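Local structure of glycosyl hydrolase (Streptomyces cattleya, 7LR8) at residues Asp175-Met180 with His207-Ala212; Arg116-Asp121 with Asn155-His160; Ala200-Asp205 with Ala219-His224. The protein probably hydrolyses the beta-1,4 linkage of Man-beta-1,4-GlcNAc during N-glycan breakdown, as a glycosidase of family GH5. The protein carries 1 engineered substitution. All coordinates share one frame; numbering follows the deposited sequence.

How the contacts relate
The three contacts lie in one sector of the (beta/alpha)8 barrel expected of a GH5 enzyme, from the loop before helix 122-139 to strand 221-225. Contact 2 comes first along the chain and closes before contact 1 opens. Contacts 1 and 3 alternate, because helix 200-203, helix 211-216 and strand 221-225 follow one another. The centre of contact 1 is about 11 Å from that of each of the other two, and contacts 2 and 3 are about 16 Å apart. Contact 1 touches both, through His207, hydrogen-bonded to Asn155, and Pro211 on Trp202; contacts 2 and 3 meet where His160 packs on Leu204. Near the sugar site, Phe157 and Trp202 side chains each lie about 9 Å from bound N-acetylglucosamine.

Contact 1 (Asp175-Met180 with His207-Ala212); sequences DWLRRM and HPFTPA. With AE3 (2-(2-ethoxyethoxy)ethanol), chain F.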
loop_
_atom_site.group_PDB
_atom_site.type_symbol
_atom_site.label_atom_id
_atom_site.label_comp_id
_atom_site.label_asym_id
_atom_site.label_seq_id
_atom_site.Cartn_x
_atom_site.Cartn_y
_atom_site.Cartn_z
ATOM N N ASP B 175 -16.695 -2.221 -20.022
ATOM C CA ASP B 175 -15.565 -1.983 -20.917
ATOM C C ASP B 175 -14.247 -2.375 -20.259
ATOM O O ASP B 175 -13.379 -2.980 -20.903
ATOM C CB ASP B 175 -15.533 -0.516 -21.352
ATOM C CG ASP B 175 -16.603 -0.179 -22.385
ATOM O OD1 ASP B 175 -17.106 -1.094 -23.058
ATOM O OD2 ASP B 175 -16.928 1.019 -22.535
ATOM N N TRP B 176 -14.078 -2.037 -18.975
ATOM C CA TRP B 176 -12.866 -2.399 -18.246
ATOM C C TRP B 176 -12.714 -3.911 -18.154
ATOM O O TRP B 176 -11.633 -4.457 -18.408
ATOM C CB TRP B 176 -12.899 -1.781 -16.845
ATOM C CG TRP B 176 -11.688 -2.062 -16.027
ATOM C CD1 TRP B 176 -10.477 -1.417 -16.096
ATOM C CD2 TRP B 176 -11.557 -3.057 -15.014
ATOM N NE1 TRP B 176 -9.608 -1.954 -15.173
ATOM C CE2 TRP B 176 -10.248 -2.958 -14.491
ATOM C CE3 TRP B 176 -12.428 -4.019 -14.483
ATOM C CZ2 TRP B 176 -9.777 -3.800 -13.484
ATOM C CZ3 TRP B 176 -11.965 -4.853 -13.458
ATOM C CH2 TRP B 176 -10.657 -4.735 -12.968
ATOM N N LEU B 177 -13.795 -4.603 -17.776
ATOM C CA LEU B 177 -13.752 -6.057 -17.683
ATOM C C LEU B 177 -13.320 -6.677 -19.006
ATOM O O LEU B 177 -12.475 -7.580 -19.033
ATOM C CB LEU B 177 -15.124 -6.588 -17.277
ATOM C CG LEU B 177 -15.566 -6.415 -15.824
ATOM C CD1 LEU B 177 -17.008 -6.919 -15.699
ATOM C CD2 LEU B 177 -14.640 -7.179 -14.906
ATOM N N ARG B 178 -13.903 -6.219 -20.118
ATOM C CA ARG B 178 -13.553 -6.794 -21.415
ATOM C C ARG B 178 -12.085 -6.560 -21.741
ATOM O O ARG B 178 -11.415 -7.437 -22.304
ATOM C CB ARG B 178 -14.444 -6.215 -22.514
ATOM C CG ARG B 178 -15.749 -6.981 -22.664
ATOM C CD ARG B 178 -16.642 -6.379 -23.730
ATOM N NE ARG B 178 -17.299 -5.171 -23.244
ATOM C CZ ARG B 178 -18.522 -5.143 -22.726
ATOM N NH1 ARG B 178 -19.036 -3.996 -22.306
ATOM N NH2 ARG B 178 -19.229 -6.259 -22.636
ATOM N N ARG B 179 -11.565 -5.381 -21.390
ATOM C CA ARG B 179 -10.154 -5.101 -21.629
ATOM C C ARG B 179 -9.265 -5.994 -20.772
ATOM O O ARG B 179 -8.256 -6.519 -21.258
ATOM C CB ARG B 179 -9.864 -3.632 -21.354
ATOM C CG ARG B 179 -8.428 -3.250 -21.595
ATOM C CD ARG B 179 -8.323 -1.790 -21.928
ATOM N NE ARG B 179 -6.938 -1.437 -22.191
ATOM C CZ ARG B 179 -6.458 -0.203 -22.111
ATOM N NH1 ARG B 179 -7.265 0.799 -21.781
ATOM N NH2 ARG B 179 -5.176 0.021 -22.363
ATOM N N MET B 180 -9.619 -6.172 -19.496
ATOM C CA MET B 180 -8.851 -7.063 -18.630
ATOM C C MET B 180 -8.867 -8.489 -19.159
ATOM O O MET B 180 -7.824 -9.151 -19.224
ATOM C CB MET B 180 -9.388 -7.016 -17.200
ATOM C CG MET B 180 -9.227 -5.653 -16.508
ATOM S SD MET B 180 -7.494 -5.110 -16.400
ATOM C CE MET B 180 -7.457 -3.892 -17.701
ATOM N N HIS B 207 -25.310 -0.344 -7.945
ATOM C CA HIS B 207 -23.926 -0.815 -7.975
ATOM C C HIS B 207 -23.459 -0.951 -9.425
ATOM O O HIS B 207 -24.201 -1.475 -10.261
ATOM C CB HIS B 207 -23.822 -2.153 -7.230
ATOM C CG HIS B 207 -22.421 -2.659 -7.076
ATOM N ND1 HIS B 207 -21.493 -2.046 -6.260
ATOM C CD2 HIS B 207 -21.801 -3.739 -7.613
ATOM C CE1 HIS B 207 -20.359 -2.726 -6.306
ATOM N NE2 HIS B 207 -20.516 -3.749 -7.130
ATOM N N PRO B 208 -22.253 -0.477 -9.760
ATOM C CA PRO B 208 -21.867 -0.378 -11.181
ATOM C C PRO B 208 -21.643 -1.719 -11.845
ATOM O O PRO B 208 -21.772 -1.820 -13.073
ATOM C CB PRO B 208 -20.562 0.435 -11.141
ATOM C CG PRO B 208 -20.539 1.086 -9.810
ATOM C CD PRO B 208 -21.270 0.167 -8.875
ATOM N N PHE B 209 -21.264 -2.737 -11.083
ATOM C CA PHE B 209 -21.064 -4.068 -11.630
ATOM C C PHE B 209 -22.390 -4.800 -11.539
ATOM O O PHE B 209 -23.002 -4.844 -10.466
ATOM C CB PHE B 209 -19.954 -4.803 -10.877
ATOM C CG PHE B 209 -18.560 -4.346 -11.255
ATOM C CD1 PHE B 209 -18.020 -3.182 -10.716
ATOM C CD2 PHE B 209 -17.786 -5.095 -12.132
ATOM C CE1 PHE B 209 -16.727 -2.763 -11.066
ATOM C CE2 PHE B 209 -16.499 -4.689 -12.488
ATOM C CZ PHE B 209 -15.967 -3.515 -11.956
ATOM N N THR B 210 -22.864 -5.315 -12.670
ATOM C CA THR B 210 -24.241 -5.774 -12.778
ATOM C C THR B 210 -24.329 -7.292 -12.875
ATOM O O THR B 210 -23.330 -7.975 -13.131
ATOM C CB THR B 210 -24.916 -5.157 -14.010
ATOM O OG1 THR B 210 -24.306 -5.680 -15.201
ATOM C CG2 THR B 210 -24.790 -3.628 -13.995
ATOM N N PRO B 211 -25.522 -7.860 -12.666
ATOM C CA PRO B 211 -25.688 -9.295 -12.950
ATOM C C PRO B 211 -25.357 -9.644 -14.389
ATOM O O PRO B 211 -24.785 -10.706 -14.660
ATOM C CB PRO B 211 -27.166 -9.547 -12.635
ATOM C CG PRO B 211 -27.555 -8.445 -11.679
ATOM C CD PRO B 211 -26.747 -7.255 -12.107
ATOM N N ALA B 212 -25.700 -8.767 -15.327
ATOM C CA ALA B 212 -25.376 -9.026 -16.725
ATOM C C ALA B 212 -23.866 -9.126 -16.940
ATOM O O ALA B 212 -23.402 -9.986 -17.701
ATOM C CB ALA B 212 -25.979 -7.934 -17.607
HETATM C C1 AE3 F . -8.581 3.240 -25.520
HETATM C C2 AE3 F . -8.727 4.516 -24.696
HETATM O O2 AE3 F . -7.781 4.527 -23.667
HETATM C C3 AE3 F . -8.296 4.976 -22.448
HETATM C C4 AE3 F . -8.347 3.805 -21.469
HETATM O O3 AE3 F . -9.377 4.004 -20.542
HETATM C C5 AE3 F . -9.451 3.021 -19.548
HETATM C C6 AE3 F . -10.559 2.022 -19.880
HETATM O O4 AE3 F . -10.044 0.990 -20.675
#
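Leu177, on helix 170-187, and Phe209, in the loop leading to helix 211-216, mark the closest backbone approach, with their CA atoms 9.7 Å apart and no hydrogen bond between the segments. Side chains close the distance. Leu177 CG lies 3.9 Å from Phe209 CE2; CD2 comes at the ring edge, nearly in its plane, with CG and CD1 somewhat to one side, so the leucine meets the rim rather than a face. With CG beside its backbone N (chi1 -77°), Phe209 carries its ring out toward the helix. Its CZ also approaches Trp176, 4.4 Å from CE3. Here a barrel helix packs on a beta-to-alpha connection: helix 170-187 follows strand 145-152, and the loop belongs to the connection from strand 194-196 to strand 221-225. The Trp176 indole is fixed in several ways. Met180 CG sits 3.5 Å above the plane of its ring, over the centre, NE1 bonds to Gln128, and Phe119 meets it edge-to-face. Away from Phe209, the extended chain of Arg179 reaches the bound ethoxyethoxyethanol, where NH1 donates to AE3 O4 at 3.0 Å (N-H...O 154°). One helical turn also carries a salt bridge, Arg178 NH1 to Asp175 OD1, 3.6 Å.

Contact 2 (Arg116-Asp121 with Asn155-His160); sequences RNLFTD and NQFSGH. With AE3 (2-(2-ethoxyethoxy)ethanol), chain F.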
loop_
_atom_site.group_PDB
_atom_site.type_symbol
_atom_site.label_atom_id
_atom_site.label_comp_id
_atom_site.label_asym_id
_atom_site.label_seq_id
_atom_site.Cartn_x
_atom_site.Cartn_y
_atom_site.Cartn_z
ATOM N N ARG B 116 -5.372 7.620 -9.229
ATOM C CA ARG B 116 -5.832 7.443 -10.600
ATOM C C ARG B 116 -6.826 6.297 -10.598
ATOM O O ARG B 116 -6.509 5.213 -10.105
ATOM C CB ARG B 116 -4.666 7.155 -11.555
ATOM C CG ARG B 116 -3.771 8.354 -11.803
ATOM C CD ARG B 116 -2.596 8.000 -12.687
ATOM N NE ARG B 116 -1.578 7.218 -11.998
ATOM C CZ ARG B 116 -0.423 6.851 -12.551
ATOM N NH1 ARG B 116 -0.142 7.197 -13.820
ATOM N NH2 ARG B 116 0.458 6.159 -11.843
ATOM N N ASN B 117 -8.021 6.558 -11.128
ATOM C CA ASN B 117 -9.146 5.625 -11.031
ATOM C C ASN B 117 -8.768 4.243 -11.567
ATOM O O ASN B 117 -8.263 4.120 -12.689
ATOM C CB ASN B 117 -10.333 6.231 -11.803
ATOM C CG ASN B 117 -11.630 5.458 -11.633
ATOM O OD1 ASN B 117 -11.687 4.278 -11.924
ATOM N ND2 ASN B 117 -12.695 6.143 -11.197
ATOM N N LEU B 118 -9.026 3.201 -10.749
ATOM C CA LEU B 118 -8.610 1.835 -11.072
ATOM C C LEU B 118 -9.278 1.322 -12.329
ATOM O O LEU B 118 -8.750 0.414 -12.987
ATOM C CB LEU B 118 -8.944 0.874 -9.917
ATOM C CG LEU B 118 -8.133 1.033 -8.643
ATOM C CD1 LEU B 118 -8.584 -0.057 -7.649
ATOM C CD2 LEU B 118 -6.637 0.951 -8.940
ATOM N N PHE B 119 -10.442 1.870 -12.672
ATOM C CA PHE B 119 -11.230 1.353 -13.776
ATOM C C PHE B 119 -11.172 2.204 -15.037
ATOM O O PHE B 119 -11.501 1.690 -16.111
ATOM C CB PHE B 119 -12.686 1.212 -13.351
ATOM C CG PHE B 119 -12.871 0.387 -12.112
ATOM C CD1 PHE B 119 -12.741 -0.987 -12.165
ATOM C CD2 PHE B 119 -13.150 0.991 -10.889
ATOM C CE1 PHE B 119 -12.904 -1.758 -11.024
ATOM C CE2 PHE B 119 -13.327 0.224 -9.736
ATOM C CZ PHE B 119 -13.195 -1.151 -9.812
ATOM N N THR B 120 -10.767 3.476 -14.946
ATOM C CA THR B 120 -10.808 4.386 -16.091
ATOM C C THR B 120 -9.496 5.088 -16.423
ATOM O O THR B 120 -9.388 5.643 -17.530
ATOM C CB THR B 120 -11.877 5.479 -15.896
ATOM O OG1 THR B 120 -11.500 6.341 -14.808
ATOM C CG2 THR B 120 -13.256 4.856 -15.631
ATOM N N ASP B 121 -8.519 5.137 -15.519
ATOM C CA ASP B 121 -7.310 5.893 -15.835
ATOM C C ASP B 121 -6.533 5.191 -16.940
ATOM O O ASP B 121 -6.200 4.018 -16.798
ATOM C CB ASP B 121 -6.403 6.057 -14.625
ATOM C CG ASP B 121 -5.159 6.851 -14.968
ATOM O OD1 ASP B 121 -5.234 8.106 -14.914
ATOM O OD2 ASP B 121 -4.127 6.237 -15.340
ATOM N N ASN B 155 -15.013 -5.306 -7.756
ATOM C CA ASN B 155 -16.164 -4.408 -7.705
ATOM C C ASN B 155 -16.316 -3.711 -6.360
ATOM O O ASN B 155 -17.022 -2.701 -6.289
ATOM C CB ASN B 155 -17.469 -5.152 -8.047
ATOM C CG ASN B 155 -17.857 -6.243 -7.027
ATOM O OD1 ASN B 155 -17.025 -7.030 -6.568
ATOM N ND2 ASN B 155 -19.137 -6.294 -6.701
ATOM N N GLN B 156 -15.701 -4.224 -5.288
ATOM C CA GLN B 156 -15.865 -3.542 -4.005
ATOM C C GLN B 156 -15.167 -2.184 -3.968
ATOM O O GLN B 156 -15.442 -1.401 -3.059
ATOM C CB GLN B 156 -15.377 -4.430 -2.848
ATOM C CG GLN B 156 -13.857 -4.587 -2.757
ATOM C CD GLN B 156 -13.215 -3.677 -1.731
ATOM O OE1 GLN B 156 -13.711 -3.520 -0.622
ATOM N NE2 GLN B 156 -12.091 -3.072 -2.106
ATOM N N PHE B 157 -14.307 -1.871 -4.941
ATOM C CA PHE B 157 -13.717 -0.541 -5.015
ATOM C C PHE B 157 -14.618 0.474 -5.704
ATOM O O PHE B 157 -14.260 1.659 -5.742
ATOM C CB PHE B 157 -12.375 -0.590 -5.760
ATOM C CG PHE B 157 -11.275 -1.271 -4.990
ATOM C CD1 PHE B 157 -10.590 -0.588 -3.986
ATOM C CD2 PHE B 157 -10.906 -2.586 -5.290
ATOM C CE1 PHE B 157 -9.568 -1.205 -3.283
ATOM C CE2 PHE B 157 -9.894 -3.214 -4.584
ATOM C CZ PHE B 157 -9.219 -2.516 -3.580
ATOM N N SER B 158 -15.760 0.048 -6.255
ATOM C CA SER B 158 -16.452 0.832 -7.269
ATOM C C SER B 158 -17.593 1.680 -6.727
ATOM O O SER B 158 -18.137 2.505 -7.475
ATOM C CB SER B 158 -16.970 -0.087 -8.396
ATOM O OG SER B 158 -18.117 -0.829 -8.019
ATOM N N GLY B 159 -17.946 1.534 -5.457
ATOM C CA GLY B 159 -19.016 2.348 -4.908
ATOM C C GLY B 159 -19.288 2.006 -3.460
ATOM O O GLY B 159 -18.527 1.281 -2.811
ATOM N N HIS B 160 -20.384 2.567 -2.961
ATOM C CA HIS B 160 -20.848 2.285 -1.608
ATOM C C HIS B 160 -20.910 0.773 -1.370
ATOM O O HIS B 160 -21.308 0.016 -2.272
ATOM C CB HIS B 160 -22.229 2.915 -1.403
ATOM C CG HIS B 160 -22.836 2.635 -0.061
ATOM N ND1 HIS B 160 -23.566 1.496 0.206
ATOM C CD2 HIS B 160 -22.822 3.351 1.089
ATOM C CE1 HIS B 160 -23.973 1.520 1.463
ATOM N NE2 HIS B 160 -23.534 2.634 2.021
HETATM C C1 AE3 F . -8.581 3.240 -25.520
HETATM C C2 AE3 F . -8.727 4.516 -24.696
HETATM O O2 AE3 F . -7.781 4.527 -23.667
HETATM C C3 AE3 F . -8.296 4.976 -22.448
HETATM C C4 AE3 F . -8.347 3.805 -21.469
HETATM O O3 AE3 F . -9.377 4.004 -20.542
HETATM C C5 AE3 F . -9.451 3.021 -19.548
HETATM C C6 AE3 F . -10.559 2.022 -19.880
HETATM O O4 AE3 F . -10.044 0.990 -20.675
#
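Leu118 and Phe119 reach across to Phe157 and Ser158 from a loop that is shaped by the residue before them. Asn117 forms an Asx turn: its OD1 accepts from Phe119 N at 2.8 Å, in the carbonyl plane, and so holds the loop in the bend from which both side chains project. Leu118 lays CD1 over one face of the Phe157 ring, 4.2 Å from the centroid and 18° off the normal, a CH-pi contact. On the opposite face Gln156 NE2 stands 3.1 Å above the plane, so the phenyl ring is sandwiched. The Phe157 side chain lies about 4 Å from that of His99, which binds N-acetylglucosamine. Phe119 comes next, with its CE2 3.9 Å from Ser158 CB and 4.2 Å from Phe157 CB; its side chain crosses that of Phe157 at about a right angle. Ser158 is tied down, since OG and N both donate to Asn155 O, the hydroxyl at 2.8 Å on a lone pair. Thr120 turns its backbone to the bound ethoxyethoxyethanol, its O 3.3 Å from AE3 C5. The contact joins the loop before helix 122-139, whose Gln128 bonds to Leu118 O, to the loop between strand 145-152 and helix 170-187.

Contact 3 (Ala200-Asp205 with Ala219-His224); sequences AAWYLD and AVTAVH
Thr221 OG1 is gripped from outside the two segments, by Arg262 NE and more weakly by the backbone O of Ser214, while the methyl of the same side chain turns to Trp202. The torsion divides the two roles: at chi1 -54° OG1 lies beside the backbone N, and CG2 takes the position trans to that nitrogen. From there CG2 meets the six-membered part of the indole at its edge, 4.0 Å from both Trp202 CZ2 and Trp202 CH2. Two residues on along strand 221-225, Val223 adds a second methyl, its CG1 4.0 Å from Trp202 CZ2, and the valine side chain crosses that of the tryptophan at about a right angle. Trp202 stands on the short helix 200-203, closed by the bond from Leu204 N to Ala200 O (3.1 Å). It lies within the connection from strand 194-196 to strand 221-225 and packs its indole on the strand that ends it, touching also Pro211 and Ser214 of helix 211-216 and Ala253 of helix 240-253. Backbone bonds from Thr221 and Val223 to strand 264-269 fix the strand that receives it. Replacing Trp202 with alanine would probably leave the Thr221 and Val223 methyls without their ring partner and open a gap between helix 200-203 and the strand. No hydrogen bond crosses between the segments, so the indole is held against the strand by shape and apolar contact, whereas the buried threonine hydroxyl is satisfied by Arg262 and, weakly, Ser214, outside the two segments.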
loop_
_atom_site.group_PDB
_atom_site.type_symbol
_atom_site.label_atom_id
_atom_site.label_comp_id
_atom_site.label_asym_id
_atom_site.label_seq_id
_atom_site.Cartn_x
_atom_site.Cartn_y
_atom_site.Cartn_z
ATOM N N ALA B 200 -22.740 -7.629 -4.027
ATOM C CA ALA B 200 -23.314 -6.350 -4.445
ATOM C C ALA B 200 -23.726 -6.376 -5.913
ATOM O O ALA B 200 -24.675 -5.686 -6.309
ATOM C CB ALA B 200 -22.313 -5.217 -4.222
ATOM N N ALA B 201 -23.036 -7.171 -6.733
ATOM C CA ALA B 201 -23.405 -7.258 -8.145
ATOM C C ALA B 201 -24.819 -7.804 -8.330
ATOM O O ALA B 201 -25.466 -7.500 -9.335
ATOM C CB ALA B 201 -22.403 -8.127 -8.906
ATOM N N TRP B 202 -25.312 -8.610 -7.387
ATOM C CA TRP B 202 -26.670 -9.139 -7.457
ATOM C C TRP B 202 -27.652 -8.425 -6.540
ATOM O O TRP B 202 -28.856 -8.484 -6.792
ATOM C CB TRP B 202 -26.687 -10.638 -7.109
ATOM C CG TRP B 202 -25.559 -11.386 -7.747
ATOM C CD1 TRP B 202 -24.336 -11.649 -7.203
ATOM C CD2 TRP B 202 -25.540 -11.938 -9.063
ATOM N NE1 TRP B 202 -23.560 -12.341 -8.097
ATOM C CE2 TRP B 202 -24.277 -12.532 -9.248
ATOM C CE3 TRP B 202 -26.468 -11.992 -10.101
ATOM C CZ2 TRP B 202 -23.919 -13.170 -10.430
ATOM C CZ3 TRP B 202 -26.113 -12.626 -11.272
ATOM C CH2 TRP B 202 -24.850 -13.206 -11.428
ATOM N N TYR B 203 -27.173 -7.747 -5.498
ATOM C CA TYR B 203 -28.027 -7.334 -4.395
ATOM C C TYR B 203 -28.174 -5.825 -4.215
ATOM O O TYR B 203 -29.150 -5.399 -3.585
ATOM C CB TYR B 203 -27.492 -7.913 -3.075
ATOM C CG TYR B 203 -27.671 -9.402 -2.874
ATOM C CD1 TYR B 203 -28.386 -10.192 -3.779
ATOM C CD2 TYR B 203 -27.128 -10.020 -1.760
ATOM C CE1 TYR B 203 -28.547 -11.568 -3.558
ATOM C CE2 TYR B 203 -27.285 -11.377 -1.533
ATOM C CZ TYR B 203 -27.991 -12.145 -2.426
ATOM O OH TYR B 203 -28.140 -13.498 -2.166
ATOM N N LEU B 204 -27.250 -5.016 -4.736
ATOM C CA LEU B 204 -27.167 -3.584 -4.432
ATOM C C LEU B 204 -27.674 -2.769 -5.615
ATOM O O LEU B 204 -27.039 -2.749 -6.675
ATOM C CB LEU B 204 -25.731 -3.182 -4.108
ATOM C CG LEU B 204 -25.258 -2.946 -2.678
ATOM C CD1 LEU B 204 -24.047 -2.029 -2.699
ATOM C CD2 LEU B 204 -26.367 -2.354 -1.826
ATOM N N ASP B 205 -28.787 -2.065 -5.422
ATOM C CA ASP B 205 -29.247 -1.137 -6.446
ATOM C C ASP B 205 -28.163 -0.105 -6.723
ATOM O O ASP B 205 -27.451 0.332 -5.815
ATOM C CB ASP B 205 -30.535 -0.435 -6.009
ATOM C CG ASP B 205 -31.676 -1.397 -5.743
ATOM O OD1 ASP B 205 -31.697 -2.501 -6.323
ATOM O OD2 ASP B 205 -32.561 -1.042 -4.947
ATOM N N ALA B 219 -15.715 -16.363 -19.019
ATOM C CA ALA B 219 -16.032 -17.711 -19.499
ATOM C C ALA B 219 -17.140 -18.399 -18.700
ATOM O O ALA B 219 -17.901 -19.196 -19.264
ATOM C CB ALA B 219 -14.773 -18.579 -19.459
ATOM N N VAL B 220 -17.210 -18.156 -17.396
ATOM C CA VAL B 220 -18.211 -18.761 -16.521
ATOM C C VAL B 220 -18.635 -17.685 -15.533
ATOM O O VAL B 220 -17.941 -16.687 -15.341
ATOM C CB VAL B 220 -17.678 -20.014 -15.777
ATOM C CG1 VAL B 220 -17.168 -21.070 -16.764
ATOM C CG2 VAL B 220 -16.577 -19.636 -14.795
ATOM N N THR B 221 -19.798 -17.880 -14.906
ATOM C CA THR B 221 -20.247 -16.946 -13.877
ATOM C C THR B 221 -19.675 -17.372 -12.533
ATOM O O THR B 221 -19.831 -18.530 -12.131
ATOM C CB THR B 221 -21.773 -16.903 -13.788
ATOM O OG1 THR B 221 -22.325 -16.633 -15.078
ATOM C CG2 THR B 221 -22.221 -15.828 -12.810
ATOM N N ALA B 222 -19.025 -16.447 -11.834
ATOM C CA ALA B 222 -18.498 -16.732 -10.509
ATOM C C ALA B 222 -19.396 -16.092 -9.462
ATOM O O ALA B 222 -19.750 -14.916 -9.582
ATOM C CB ALA B 222 -17.064 -16.226 -10.367
ATOM N N VAL B 223 -19.786 -16.869 -8.457
ATOM C CA VAL B 223 -20.532 -16.341 -7.318
ATOM C C VAL B 223 -19.770 -16.665 -6.041
ATOM O O VAL B 223 -19.111 -17.710 -5.926
ATOM C CB VAL B 223 -21.974 -16.896 -7.245
ATOM C CG1 VAL B 223 -22.794 -16.395 -8.436
ATOM C CG2 VAL B 223 -21.964 -18.409 -7.195
ATOM N N HIS B 224 -19.862 -15.745 -5.078
ATOM C CA HIS B 224 -19.230 -15.870 -3.770
ATOM C C HIS B 224 -20.333 -15.790 -2.720
ATOM O O HIS B 224 -20.971 -14.741 -2.581
ATOM C CB HIS B 224 -18.211 -14.750 -3.538
ATOM C CG HIS B 224 -17.085 -14.717 -4.528
ATOM N ND1 HIS B 224 -16.325 -13.584 -4.738
ATOM C CD2 HIS B 224 -16.576 -15.668 -5.349
ATOM C CE1 HIS B 224 -15.396 -13.838 -5.643
ATOM N NE2 HIS B 224 -15.533 -15.093 -6.038
#